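Local structure of sepf-like protein (Archaeoglobus fulgidus, 3ZIE) at residues E53-D58 with T70-K75; V1-A6 with G24-A29. The protein is a SepF-like protein that probably acts in cell division, where SepF serves as a membrane anchor for the Z ring. The protein carries 1 engineered substitution. All blocks are in the same frame, centred on the assembly; numbering follows the deposited sequence.

Contact 1 (E53-D58 with T70-K75); sequences EDVKGD and TPTGIK
Thr70 turns its hydroxyl, not its methyl, toward Asp58. OG1 stands between its own backbone N and carbonyl carbon (chi1 56°), which sets it 3.0 Å from Asp58 N, whose hydrogen bond to it is bent (138° at the hydrogen). The same hydroxyl donates to Ile74 O at 2.7 Å, arriving well above that carbonyl plane, so one oxygen ties the start of strand 58-62 to the far end of the type II turn Pro71-Ile74. A valine in its place would probably leave Asp58 N with little more than the weak bond to the backbone carbonyl at that position, and Ile74 O without this donor. The backbones add a straighter bond, Thr70 N to Asp58 O, and a water bridges the carbonyl oxygens of Asp58 and Thr70. On the other flank, Thr72 reaches the end of the helix: its OG1, anti to its own carbonyl carbon and beside the backbone N (chi1 -50°), donates to Val55 O over 2.6 Å, in the carbonyl plane and on a lone pair. Between these two hydroxyls runs Gly57, its CA 3.3 Å from Thr70 O in a CA-H...O contact; a side chain there would collide with that oxygen. Lys75 crosses Asp58 at about a right angle, its bent chain laying CD 3.9 Å from OD2, while NZ stays 6.0 Å from that oxygen; OD2 instead takes a hydrogen bond from Val76 N. Lys56, at positive phi, closes helix 38-55 in a Schellman motif, and the chain then turns into strand 58-62. Val55 packs on Ile21 and Tyr22 of helix 14-22, Pro71 and Ile74 on Ile26 of strand 26-30, and Lys75 joins a parallel ladder with a strand of the second subunit.

Contact 2 (V1-A6 with G24-A29); sequences VYIRVA and GNIVVA
Tyr2 and Asn25 stack near the N-terminal ends of the two strands, ring and amide planes 19° apart, with the outer end of the amide over one ring face, offset toward the rim. Tyr2 CG takes the place between backbone N and carbonyl carbon (chi1 65°), which brings the ring over the Asn25 side chain. Beyond them four backbone bonds alternate across the strands, from Ile26 N to Tyr2 O (2.9 Å) through Arg4 and Val28 to Ala6 N with Val28 O (2.8 Å). Ile3 and Ile26 lie side by side, pointing the same way, CG1 of Ile3 4.1 Å from CB of Ile26; Val28 CG2 meets Ile3 CG2 on this face. On the other face Ala6 CB touches Val27 CG1 at 4.1 Å. The strands are parallel, 25° apart in direction, and belong to a beta-alpha-beta unit whose crossover helix, 14-22, packs on Ala6 and Val27 through Ile17. Glu20 of that helix holds two long side chains, with OE2 accepting a hydrogen bond from Tyr2 OH and forming a salt bridge with Arg4 NH1. Arg4 NE also donates to Asn79 O of the second subunit, and Ile26 packs on Ile26 of that subunit.

Contact 2 comes first along the chain and is complete before contact 1 opens; strand 26-30 leads on to helix 38-55, at whose end contact 1 begins. Their centres lie about 12 Å apart, and they meet directly where Pro71 CD packs 3.6 Å from Ile26 CG1 and Ile74 CD1 approaches Ile26 CD1. Both feed one four-stranded mixed sheet ordered 2-7, 26-30, 66-70, 58-62: contact 2 pairs the first two strands, contact 1 lies at the ends of the last two. Both also reach the second subunit: strand 2-7 at contact 2 and Lys75 at contact 1 each pair in parallel with a strand of that chain, so the sheet runs on across the interface.

Contact 1 (E53-D58 with T70-K75)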
loop_
_atom_site.group_PDB
_atom_site.type_symbol
_atom_site.label_atom_id
_atom_site.label_comp_id
_atom_site.label_asym_id
_atom_site.label_seq_id
_atom_site.Cartn_x
_atom_site.Cartn_y
_atom_site.Cartn_z
ATOM N N GLU B 53 -10.886 14.321 -1.003
ATOM C CA GLU B 53 -11.715 15.323 -0.294
ATOM C C GLU B 53 -13.193 15.001 -0.419
ATOM O O GLU B 53 -13.982 15.140 0.525
ATOM C CB GLU B 53 -11.407 16.742 -0.809
ATOM C CG GLU B 53 -11.087 17.659 0.329
ATOM C CD GLU B 53 -10.586 19.011 -0.141
ATOM O OE1 GLU B 53 -11.338 19.679 -0.880
ATOM O OE2 GLU B 53 -9.429 19.397 0.230
ATOM N N ASP B 54 -13.579 14.574 -1.603
ATOM C CA ASP B 54 -14.970 14.242 -1.874
ATOM C C ASP B 54 -15.480 13.102 -1.054
ATOM O O ASP B 54 -16.665 13.086 -0.763
ATOM C CB ASP B 54 -15.216 13.886 -3.340
ATOM C CG ASP B 54 -15.092 15.099 -4.253
ATOM O OD1 ASP B 54 -14.986 16.240 -3.761
ATOM O OD2 ASP B 54 -15.060 14.888 -5.456
ATOM N N VAL B 55 -14.626 12.158 -0.687
ATOM C CA VAL B 55 -15.099 10.971 0.066
ATOM C C VAL B 55 -14.679 11.013 1.550
ATOM O O VAL B 55 -14.934 10.060 2.303
ATOM C CB VAL B 55 -14.692 9.647 -0.637
ATOM C CG1 VAL B 55 -15.143 9.624 -2.097
ATOM C CG2 VAL B 55 -13.197 9.404 -0.539
ATOM N N LYS B 56 -14.049 12.116 1.985
ATOM C CA LYS B 56 -13.394 12.184 3.299
ATOM C C LYS B 56 -12.394 11.046 3.488
ATOM O O LYS B 56 -12.285 10.460 4.593
ATOM C CB LYS B 56 -14.391 12.236 4.474
ATOM C CG LYS B 56 -15.393 13.392 4.290
ATOM C CD LYS B 56 -16.338 13.517 5.490
ATOM C CE LYS B 56 -17.260 14.744 5.323
ATOM N NZ LYS B 56 -17.962 15.140 6.654
ATOM N N GLY B 57 -11.624 10.781 2.430
ATOM C CA GLY B 57 -10.668 9.679 2.441
ATOM C C GLY B 57 -9.308 10.334 2.628
ATOM O O GLY B 57 -9.240 11.530 2.943
ATOM N N ASP B 58 -8.242 9.545 2.501
ATOM C CA ASP B 58 -6.906 10.043 2.674
ATOM C C ASP B 58 -6.105 9.784 1.377
ATOM O O ASP B 58 -6.477 8.921 0.560
ATOM C CB ASP B 58 -6.278 9.305 3.841
ATOM C CG ASP B 58 -5.204 10.099 4.526
ATOM O OD1 ASP B 58 -4.810 11.184 4.009
ATOM O OD2 ASP B 58 -4.736 9.617 5.611
ATOM N N THR B 70 -7.217 6.071 0.256
ATOM C CA THR B 70 -8.159 5.276 1.072
ATOM C C THR B 70 -9.587 5.816 0.952
ATOM O O THR B 70 -9.759 7.034 0.682
ATOM C CB THR B 70 -7.783 5.285 2.545
ATOM O OG1 THR B 70 -7.706 6.630 3.010
ATOM C CG2 THR B 70 -6.412 4.611 2.769
ATOM N N PRO B 71 -10.595 4.947 1.181
ATOM C CA PRO B 71 -11.964 5.388 1.124
ATOM C C PRO B 71 -12.433 5.942 2.472
ATOM O O PRO B 71 -11.656 5.975 3.447
ATOM C CB PRO B 71 -12.720 4.077 0.828
ATOM C CG PRO B 71 -11.927 3.060 1.693
ATOM C CD PRO B 71 -10.509 3.465 1.363
ATOM N N THR B 72 -13.705 6.342 2.542
ATOM C CA THR B 72 -14.219 7.033 3.745
ATOM C C THR B 72 -13.886 6.201 4.984
ATOM O O THR B 72 -14.103 4.964 4.985
ATOM C CB THR B 72 -15.753 7.165 3.647
ATOM O OG1 THR B 72 -16.092 7.709 2.367
ATOM C CG2 THR B 72 -16.357 8.081 4.789
ATOM N N GLY B 73 -13.349 6.859 6.014
ATOM C CA GLY B 73 -13.189 6.227 7.349
ATOM C C GLY B 73 -11.972 5.305 7.442
ATOM O O GLY B 73 -11.831 4.567 8.434
ATOM N N ILE B 74 -11.140 5.271 6.402
ATOM C CA ILE B 74 -9.844 4.541 6.488
ATOM C C ILE B 74 -8.788 5.620 6.332
ATOM O O ILE B 74 -8.891 6.474 5.447
ATOM C CB ILE B 74 -9.697 3.349 5.473
ATOM C CG1 ILE B 74 -10.819 2.290 5.703
ATOM C CG2 ILE B 74 -8.248 2.739 5.541
ATOM C CD1 ILE B 74 -10.929 1.110 4.655
ATOM N N LYS B 75 -7.858 5.678 7.282
ATOM C CA LYS B 75 -6.827 6.719 7.255
ATOM C C LYS B 75 -5.481 6.047 7.134
ATOM O O LYS B 75 -5.378 4.827 7.309
ATOM C CB LYS B 75 -6.833 7.587 8.526
ATOM C CG LYS B 75 -8.087 8.533 8.671
ATOM C CD LYS B 75 -8.031 9.703 7.612
ATOM C CE LYS B 75 -9.240 10.660 7.640
ATOM N NZ LYS B 75 -9.432 11.257 9.013
HETATM O O HOH W 1 -13.556 9.804 6.955
HETATM O O HOH W 2 -8.965 8.780 -1.173
#

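Contact 2 (V1-A6 with G24-A29)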
loop_
_atom_site.group_PDB
_atom_site.type_symbol
_atom_site.label_atom_id
_atom_site.label_comp_id
_atom_site.label_asym_id
_atom_site.label_seq_id
_atom_site.Cartn_x
_atom_site.Cartn_y
_atom_site.Cartn_z
ATOM N N VAL B 1 -13.744 -4.944 2.004
ATOM C CA VAL B 1 -12.634 -4.034 1.589
ATOM C C VAL B 1 -11.611 -4.896 0.911
ATOM O O VAL B 1 -11.299 -5.970 1.428
ATOM C CB VAL B 1 -11.960 -3.350 2.807
ATOM C CG1 VAL B 1 -10.882 -2.388 2.332
ATOM C CG2 VAL B 1 -13.042 -2.648 3.662
ATOM N N TYR B 2 -11.163 -4.487 -0.282
ATOM C CA TYR B 2 -9.940 -4.988 -0.836
ATOM C C TYR B 2 -9.034 -3.855 -1.298
ATOM O O TYR B 2 -9.468 -2.678 -1.484
ATOM C CB TYR B 2 -10.170 -6.038 -1.929
ATOM C CG TYR B 2 -10.848 -5.595 -3.179
ATOM C CD1 TYR B 2 -10.186 -4.794 -4.129
ATOM C CD2 TYR B 2 -12.128 -6.056 -3.478
ATOM C CE1 TYR B 2 -10.825 -4.383 -5.353
ATOM C CE2 TYR B 2 -12.789 -5.659 -4.685
ATOM C CZ TYR B 2 -12.118 -4.851 -5.616
ATOM O OH TYR B 2 -12.776 -4.504 -6.774
ATOM N N ILE B 3 -7.789 -4.228 -1.529
ATOM C CA ILE B 3 -6.778 -3.308 -2.046
ATOM C C ILE B 3 -6.568 -3.646 -3.503
ATOM O O ILE B 3 -6.502 -4.838 -3.859
ATOM C CB ILE B 3 -5.459 -3.465 -1.287
ATOM C CG1 ILE B 3 -5.708 -3.281 0.219
ATOM C CG2 ILE B 3 -4.460 -2.448 -1.802
ATOM C CD1 ILE B 3 -4.372 -3.239 1.063
ATOM N N ARG B 4 -6.556 -2.636 -4.352
ATOM C CA ARG B 4 -6.173 -2.844 -5.756
ATOM C C ARG B 4 -5.018 -1.922 -6.177
ATOM O O ARG B 4 -4.945 -0.793 -5.678
ATOM C CB ARG B 4 -7.390 -2.647 -6.646
ATOM C CG ARG B 4 -7.257 -3.247 -8.089
ATOM C CD ARG B 4 -8.651 -3.513 -8.682
ATOM N NE ARG B 4 -8.498 -3.833 -10.082
ATOM C CZ ARG B 4 -9.385 -3.495 -10.988
ATOM N NH1 ARG B 4 -10.484 -2.814 -10.624
ATOM N NH2 ARG B 4 -9.140 -3.816 -12.268
ATOM N N VAL B 5 -4.149 -2.393 -7.077
ATOM C CA VAL B 5 -2.978 -1.646 -7.523
ATOM C C VAL B 5 -3.288 -1.015 -8.892
ATOM O O VAL B 5 -3.856 -1.707 -9.762
ATOM C CB VAL B 5 -1.705 -2.512 -7.532
ATOM C CG1 VAL B 5 -0.552 -1.789 -8.225
ATOM C CG2 VAL B 5 -1.287 -2.914 -6.083
ATOM N N ALA B 6 -3.025 0.299 -9.071
ATOM C CA ALA B 6 -3.229 0.942 -10.413
ATOM C C ALA B 6 -1.877 1.297 -11.030
ATOM O O ALA B 6 -1.002 1.746 -10.327
ATOM C CB ALA B 6 -4.083 2.221 -10.304
ATOM N N GLY B 24 -15.639 1.620 -1.635
ATOM C CA GLY B 24 -15.138 1.385 -0.291
ATOM C C GLY B 24 -13.815 0.621 -0.271
ATOM O O GLY B 24 -13.400 0.112 0.794
ATOM N N ASN B 25 -13.190 0.488 -1.440
ATOM C CA ASN B 25 -11.884 -0.193 -1.579
ATOM C C ASN B 25 -10.689 0.772 -1.523
ATOM O O ASN B 25 -10.877 1.995 -1.644
ATOM C CB ASN B 25 -11.884 -1.065 -2.839
ATOM C CG ASN B 25 -12.973 -2.129 -2.788
ATOM O OD1 ASN B 25 -13.724 -2.358 -3.781
ATOM N ND2 ASN B 25 -13.095 -2.778 -1.644
ATOM N N ILE B 26 -9.476 0.209 -1.353
ATOM C CA ILE B 26 -8.220 0.973 -1.210
ATOM C C ILE B 26 -7.482 0.825 -2.544
ATOM O O ILE B 26 -7.455 -0.282 -3.131
ATOM C CB ILE B 26 -7.378 0.455 -0.046
ATOM C CG1 ILE B 26 -8.129 0.731 1.291
ATOM C CG2 ILE B 26 -5.867 1.055 -0.025
ATOM C CD1 ILE B 26 -7.649 -0.090 2.444
ATOM N N VAL B 27 -6.921 1.928 -3.043
ATOM C CA VAL B 27 -6.116 1.870 -4.259
ATOM C C VAL B 27 -4.708 2.351 -3.969
ATOM O O VAL B 27 -4.529 3.419 -3.342
ATOM C CB VAL B 27 -6.690 2.759 -5.378
ATOM C CG1 VAL B 27 -5.762 2.741 -6.615
ATOM C CG2 VAL B 27 -8.106 2.323 -5.741
ATOM N N VAL B 28 -3.723 1.560 -4.397
ATOM C CA VAL B 28 -2.333 1.981 -4.356
ATOM C C VAL B 28 -1.978 2.248 -5.825
ATOM O O VAL B 28 -2.037 1.364 -6.688
ATOM C CB VAL B 28 -1.415 0.935 -3.702
ATOM C CG1 VAL B 28 0.105 1.448 -3.671
ATOM C CG2 VAL B 28 -1.852 0.689 -2.251
ATOM N N ALA B 29 -1.685 3.504 -6.142
ATOM C CA ALA B 29 -1.441 3.897 -7.548
ATOM C C ALA B 29 0.042 4.095 -7.835
ATOM O O ALA B 29 0.756 4.827 -7.096
ATOM C CB ALA B 29 -2.244 5.171 -7.856
#